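Local atomic coordinates of homoprotocatechuate 2,3-dioxygenase (Brevibacterium fuscum, PDB entry 4Z6M), a protein that catalyses the iron(II)-dependent ring-opening of homoprotocatechuate with molecular oxygen, as an extradiol dioxygenase. Residues E4-P8 against K168-D172; R240-G244 against Y255-P261. The protein carries 1 engineered substitution. All coordinates share one frame. Residues are numbered along the deposited sequence.

Interaction 1 (E4-P8 against K168-D172); sequences EIPKP and KYLED
A lysine-centred polar contact fastens the extended N-terminal tail, 4-8, to the last turn of helix 163-172 near the protein surface. The tail has no regular structure (Ile5 phi/psi -84/122, Pro6 -72/154, Lys7 -81/119), and its two prolines favour this open path. Its nearest CA pairs are Ile5-Tyr169 and Lys7-Asp172, both 6.1 Å. Lys168 (chi1 t, chi2 near -93°, the rest extended) bends so that NZ donates to Ile5 O at 2.8 Å and forms a salt bridge with Asp172 OD2 at 2.7 Å, one helical turn on. Water 2 donates to Pro6 O (2.9 Å) and Asp172 OD2 (2.7 Å). Beside this, Ile5 (m, t) packs CD1 on Tyr169 CB at 3.6 Å, with Leu97 and Pro121 around it, while Tyr169 OH hydrogen-bonds to Asp120 and Tyr94. Glu4 OE1, 4.2 Å from Lys168 NZ, is linked to it through water 1, though weakly on the glutamate side. Thus the lysine charge is met within its own helix while it also binds the tail backbone.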
loop_
_atom_site.group_PDB
_atom_site.type_symbol
_atom_site.label_atom_id
_atom_site.label_comp_id
_atom_site.label_asym_id
_atom_site.label_seq_id
_atom_site.Cartn_x
_atom_site.Cartn_y
_atom_site.Cartn_z
ATOM N N GLU A 4 -42.806 -18.035 11.363
ATOM C CA GLU A 4 -41.659 -18.806 10.779
ATOM C C GLU A 4 -41.934 -19.091 9.305
ATOM O O GLU A 4 -43.050 -19.456 8.927
ATOM C CB GLU A 4 -41.426 -20.117 11.539
ATOM C CG GLU A 4 -40.167 -20.872 11.139
ATOM C CD GLU A 4 -40.259 -22.368 11.420
ATOM O OE1 GLU A 4 -41.115 -23.055 10.812
ATOM O OE2 GLU A 4 -39.467 -22.859 12.241
ATOM N N ILE A 5 -40.916 -18.891 8.477
ATOM C CA ILE A 5 -40.992 -19.247 7.070
ATOM C C ILE A 5 -40.652 -20.737 6.963
ATOM O O ILE A 5 -39.581 -21.154 7.391
ATOM C CB ILE A 5 -40.023 -18.376 6.228
ATOM C CG1 ILE A 5 -40.409 -16.888 6.365
ATOM C CG2 ILE A 5 -40.028 -18.839 4.773
ATOM C CD1 ILE A 5 -39.340 -15.878 6.000
ATOM N N PRO A 6 -41.561 -21.555 6.395
ATOM C CA PRO A 6 -41.288 -22.990 6.418
ATOM C C PRO A 6 -40.174 -23.390 5.460
ATOM O O PRO A 6 -39.928 -22.705 4.466
ATOM C CB PRO A 6 -42.618 -23.616 5.975
ATOM C CG PRO A 6 -43.244 -22.562 5.122
ATOM C CD PRO A 6 -42.864 -21.256 5.771
ATOM N N LYS A 7 -39.500 -24.491 5.767
ATOM C CA LYS A 7 -38.514 -25.080 4.871
ATOM C C LYS A 7 -39.229 -25.907 3.810
ATOM O O LYS A 7 -39.897 -26.893 4.152
ATOM C CB LYS A 7 -37.560 -25.978 5.656
ATOM C CG LYS A 7 -36.472 -26.604 4.800
ATOM C CD LYS A 7 -35.524 -27.457 5.623
ATOM C CE LYS A 7 -34.618 -28.258 4.709
ATOM N NZ LYS A 7 -33.569 -29.012 5.449
ATOM N N PRO A 8 -39.072 -25.546 2.524
ATOM C CA PRO A 8 -39.714 -26.351 1.486
ATOM C C PRO A 8 -39.243 -27.798 1.447
ATOM O O PRO A 8 -38.112 -28.106 1.835
ATOM C CB PRO A 8 -39.357 -25.619 0.194
ATOM C CG PRO A 8 -39.121 -24.202 0.620
ATOM C CD PRO A 8 -38.445 -24.334 1.964
ATOM N N LYS A 168 -33.319 -17.573 9.224
ATOM C CA LYS A 168 -33.754 -18.955 9.037
ATOM C C LYS A 168 -34.092 -19.243 7.570
ATOM O O LYS A 168 -33.678 -20.271 7.016
ATOM C CB LYS A 168 -34.939 -19.250 9.945
ATOM C CG LYS A 168 -35.265 -20.723 10.029
ATOM C CD LYS A 168 -36.313 -21.146 9.035
ATOM C CE LYS A 168 -37.009 -22.410 9.511
ATOM N NZ LYS A 168 -37.676 -23.036 8.354
ATOM N N TYR A 169 -34.805 -18.320 6.941
ATOM C CA TYR A 169 -35.177 -18.454 5.537
ATOM C C TYR A 169 -33.937 -18.521 4.632
ATOM O O TYR A 169 -33.838 -19.383 3.773
ATOM C CB TYR A 169 -36.148 -17.337 5.143
ATOM C CG TYR A 169 -36.021 -16.826 3.719
ATOM C CD1 TYR A 169 -36.419 -17.598 2.636
ATOM C CD2 TYR A 169 -35.493 -15.581 3.473
ATOM C CE1 TYR A 169 -36.298 -17.136 1.337
ATOM C CE2 TYR A 169 -35.361 -15.103 2.172
ATOM C CZ TYR A 169 -35.772 -15.883 1.124
ATOM O OH TYR A 169 -35.655 -15.415 -0.155
ATOM N N LEU A 170 -32.971 -17.637 4.874
ATOM C CA LEU A 170 -31.744 -17.633 4.070
ATOM C C LEU A 170 -30.900 -18.862 4.334
ATOM O O LEU A 170 -30.267 -19.369 3.414
ATOM C CB LEU A 170 -30.947 -16.341 4.265
ATOM C CG LEU A 170 -31.587 -15.084 3.659
ATOM C CD1 LEU A 170 -30.810 -13.847 4.055
ATOM C CD2 LEU A 170 -31.721 -15.147 2.147
ATOM N N GLU A 171 -30.908 -19.382 5.566
ATOM C CA GLU A 171 -30.201 -20.630 5.825
ATOM C C GLU A 171 -30.807 -21.811 5.082
ATOM O O GLU A 171 -30.084 -22.641 4.519
ATOM C CB GLU A 171 -30.149 -20.911 7.331
ATOM C CG GLU A 171 -29.214 -19.985 8.086
ATOM C CD GLU A 171 -29.276 -20.215 9.582
ATOM O OE1 GLU A 171 -30.379 -20.479 10.119
ATOM O OE2 GLU A 171 -28.221 -20.158 10.206
ATOM N N ASP A 172 -32.133 -21.873 5.059
ATOM C CA ASP A 172 -32.812 -22.945 4.325
ATOM C C ASP A 172 -32.466 -22.853 2.845
ATOM O O ASP A 172 -32.328 -23.854 2.155
ATOM C CB ASP A 172 -34.334 -22.833 4.513
ATOM C CG ASP A 172 -34.805 -23.302 5.895
ATOM O OD1 ASP A 172 -34.065 -23.997 6.605
ATOM O OD2 ASP A 172 -35.953 -22.977 6.255
HETATM O O HOH W 1 -38.930 -25.151 9.328
HETATM O O HOH W 2 -37.353 -21.344 4.674
#

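Interaction 2 (R240-G244 against Y255-P261); sequences RIERG and YLYILDP
Backbone hydrogen bonds set the frame: 240-244 runs antiparallel to 255-261, end-to-end directions 171° apart. Ile241 and Ile258 form a non-hydrogen-bonded pair (CA-CA 4.5 Å), Arg243 and Tyr257 a hydrogen-bonded one (5.2 Å). Leu259 N donates to Arg240 O at 2.9 Å and Tyr257 N to Arg243 O at 2.9 Å. Between them Tyr257 O receives Glu242 N at 2.9 Å and, weakly, Arg243 N at 3.3 Å. This is a classic beta bulge: Glu242 (-82/-45) and Arg243 (-160/133) both face Tyr257, and the register slips by one. The chain turns a corner at Arg243, and strand 244-247 continues along strand 254-259. At Gly244 (111/-167) a CB would clash with the preceding carbonyl.

The bulge lies at the outer strand, within this chain, of the second large sheet of this glyoxalase-superfamily fold: the Tyr257 ring meets iron ligand His214 edge-to-face, its side chain about 4 Å from the metal.

Among polar side chains, Arg240 (m, m, m) curls back so that NH2 reaches Asp260 O at 2.8 Å and also Asn263; water 3 joins its NE to Leu259 O. Arg243, extended (t, t, t), lays a guanidinium face against Tyr255 CE1 and Tyr257 CE2 and makes a cation-pi contact with Trp304; its NH2 weakly bonds Tyr255 OH (3.0 Å), which also binds Asp294. Glu242 pairs with Arg265 and Ser303.

Buried aliphatic side chains meet where Ile241 CG2 touches Leu256 CD1 at 3.9 Å; Leu256 and Ile258 pack on helix 222-234, Ile241 on Trp296 of the second subunit.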
loop_
_atom_site.group_PDB
_atom_site.type_symbol
_atom_site.label_atom_id
_atom_site.label_comp_id
_atom_site.label_asym_id
_atom_site.label_seq_id
_atom_site.Cartn_x
_atom_site.Cartn_y
_atom_site.Cartn_z
ATOM N N ARG A 240 -20.993 13.508 0.222
ATOM C CA ARG A 240 -21.531 12.231 -0.218
ATOM C C ARG A 240 -20.711 11.050 0.310
ATOM O O ARG A 240 -21.021 9.917 0.031
ATOM C CB ARG A 240 -21.583 12.194 -1.755
ATOM C CG ARG A 240 -22.261 13.394 -2.416
ATOM C CD ARG A 240 -23.651 13.658 -1.856
ATOM N NE ARG A 240 -24.584 12.628 -2.257
ATOM C CZ ARG A 240 -25.822 12.514 -1.785
ATOM N NH1 ARG A 240 -26.226 13.285 -0.784
ATOM N NH2 ARG A 240 -26.626 11.577 -2.254
ATOM N N ILE A 241 -19.699 11.335 1.116
ATOM C CA ILE A 241 -19.059 10.306 1.945
ATOM C C ILE A 241 -19.873 10.211 3.224
ATOM O O ILE A 241 -19.912 11.153 4.011
ATOM C CB ILE A 241 -17.611 10.670 2.288
ATOM C CG1 ILE A 241 -16.755 10.818 1.029
ATOM C CG2 ILE A 241 -17.009 9.649 3.248
ATOM C CD1 ILE A 241 -15.383 11.378 1.279
ATOM N N GLU A 242 -20.570 9.095 3.399
ATOM C CA GLU A 242 -21.499 8.984 4.524
ATOM C C GLU A 242 -20.760 8.592 5.801
ATOM O O GLU A 242 -21.042 9.137 6.867
ATOM C CB GLU A 242 -22.588 7.945 4.215
ATOM C CG GLU A 242 -23.690 7.926 5.262
ATOM C CD GLU A 242 -24.556 6.691 5.243
ATOM O OE1 GLU A 242 -24.087 5.637 4.818
ATOM O OE2 GLU A 242 -25.734 6.808 5.663
ATOM N N ARG A 243 -19.868 7.608 5.703
ATOM C CA ARG A 243 -19.287 6.983 6.889
ATOM C C ARG A 243 -18.007 6.291 6.483
ATOM O O ARG A 243 -17.988 5.526 5.514
ATOM C CB ARG A 243 -20.255 5.955 7.461
ATOM C CG ARG A 243 -19.709 5.125 8.609
ATOM C CD ARG A 243 -20.687 4.090 9.132
ATOM N NE ARG A 243 -19.915 3.150 9.927
ATOM C CZ ARG A 243 -20.120 1.840 10.009
ATOM N NH1 ARG A 243 -21.224 1.295 9.527
ATOM N NH2 ARG A 243 -19.232 1.099 10.637
ATOM N N GLY A 244 -16.961 6.515 7.259
ATOM C CA GLY A 244 -15.680 5.857 7.034
ATOM C C GLY A 244 -14.631 6.851 6.555
ATOM O O GLY A 244 -14.808 8.072 6.658
ATOM N N TYR A 255 -13.294 -0.527 4.902
ATOM C CA TYR A 255 -14.571 -0.129 4.318
ATOM C C TYR A 255 -14.733 1.370 4.167
ATOM O O TYR A 255 -14.033 2.177 4.808
ATOM C CB TYR A 255 -15.722 -0.662 5.187
ATOM C CG TYR A 255 -15.930 0.095 6.480
ATOM C CD1 TYR A 255 -16.700 1.232 6.522
ATOM C CD2 TYR A 255 -15.342 -0.322 7.680
ATOM C CE1 TYR A 255 -16.893 1.949 7.688
ATOM C CE2 TYR A 255 -15.532 0.385 8.855
ATOM C CZ TYR A 255 -16.297 1.530 8.861
ATOM O OH TYR A 255 -16.523 2.219 10.036
ATOM N N LEU A 256 -15.745 1.712 3.362
ATOM C CA LEU A 256 -16.177 3.080 3.139
ATOM C C LEU A 256 -17.627 3.035 2.684
ATOM O O LEU A 256 -17.969 2.152 1.905
ATOM C CB LEU A 256 -15.338 3.738 2.037
ATOM C CG LEU A 256 -15.698 5.180 1.653
ATOM C CD1 LEU A 256 -15.458 6.143 2.802
ATOM C CD2 LEU A 256 -14.970 5.574 0.394
ATOM N N TYR A 257 -18.474 3.958 3.149
ATOM C CA TYR A 257 -19.826 4.089 2.599
ATOM C C TYR A 257 -20.016 5.463 1.957
ATOM O O TYR A 257 -19.736 6.486 2.580
ATOM C CB TYR A 257 -20.902 3.895 3.675
ATOM C CG TYR A 257 -20.841 2.542 4.343
ATOM C CD1 TYR A 257 -21.478 1.420 3.814
ATOM C CD2 TYR A 257 -20.097 2.376 5.516
ATOM C CE1 TYR A 257 -21.413 0.193 4.446
ATOM C CE2 TYR A 257 -20.022 1.165 6.131
ATOM C CZ TYR A 257 -20.677 0.077 5.599
ATOM O OH TYR A 257 -20.567 -1.105 6.251
ATOM N N ILE A 258 -20.503 5.461 0.718
ATOM C CA ILE A 258 -20.764 6.663 -0.025
ATOM C C ILE A 258 -22.199 6.615 -0.557
ATOM O O ILE A 258 -22.840 5.551 -0.581
ATOM C CB ILE A 258 -19.726 6.876 -1.157
ATOM C CG1 ILE A 258 -19.792 5.747 -2.172
ATOM C CG2 ILE A 258 -18.323 7.008 -0.554
ATOM C CD1 ILE A 258 -18.784 5.840 -3.289
ATOM N N LEU A 259 -22.673 7.767 -1.006
ATOM C CA LEU A 259 -24.065 7.913 -1.457
ATOM C C LEU A 259 -24.123 8.352 -2.918
ATOM O O LEU A 259 -23.548 9.359 -3.264
ATOM C CB LEU A 259 -24.824 8.921 -0.588
ATOM C CG LEU A 259 -24.856 8.588 0.898
ATOM C CD1 LEU A 259 -25.430 9.754 1.650
ATOM C CD2 LEU A 259 -25.618 7.308 1.190
ATOM N N ASP A 260 -24.873 7.622 -3.733
ATOM C CA ASP A 260 -25.065 7.988 -5.150
ATOM C C ASP A 260 -26.077 9.143 -5.268
ATOM O O ASP A 260 -26.614 9.598 -4.251
ATOM C CB ASP A 260 -25.374 6.743 -6.002
ATOM C CG ASP A 260 -26.865 6.441 -6.175
ATOM O OD1 ASP A 260 -27.712 7.043 -5.477
ATOM O OD2 ASP A 260 -27.176 5.574 -7.041
ATOM N N PRO A 261 -26.345 9.614 -6.496
ATOM C CA PRO A 261 -27.197 10.791 -6.632
ATOM C C PRO A 261 -28.640 10.625 -6.145
ATOM O O PRO A 261 -29.272 11.624 -5.816
ATOM C CB PRO A 261 -27.095 11.117 -8.125
ATOM C CG PRO A 261 -25.709 10.649 -8.476
ATOM C CD PRO A 261 -25.584 9.353 -7.728
HETATM O O HOH W 3 -23.914 11.407 -5.025
HETATM O O HOH W 4 -18.042 4.454 11.631
#

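Overall arrangement
From the N terminus, the chain leaves the tail 4-8, builds the first large sheet and its helices, and returns in helix 163-172, which packs on the tail: interaction 1 closes a loop of 159 intervening residues. Only after that does interaction 2 open, as a local closure with ten residues between 240-244 and 255-261. The two therefore lie in series, neither nested nor crossed. Interactions 1 and 2 sit on opposite sides of the chain's centre, their centres 33 Å apart and their nearest atoms about 16 Å apart. The tail also touches Tyr93 of helix 84-96 and Leu97 just beyond, so interaction 1 joins elements of both halves; interaction 2 finishes a sheet edge, where a second subunit also touches.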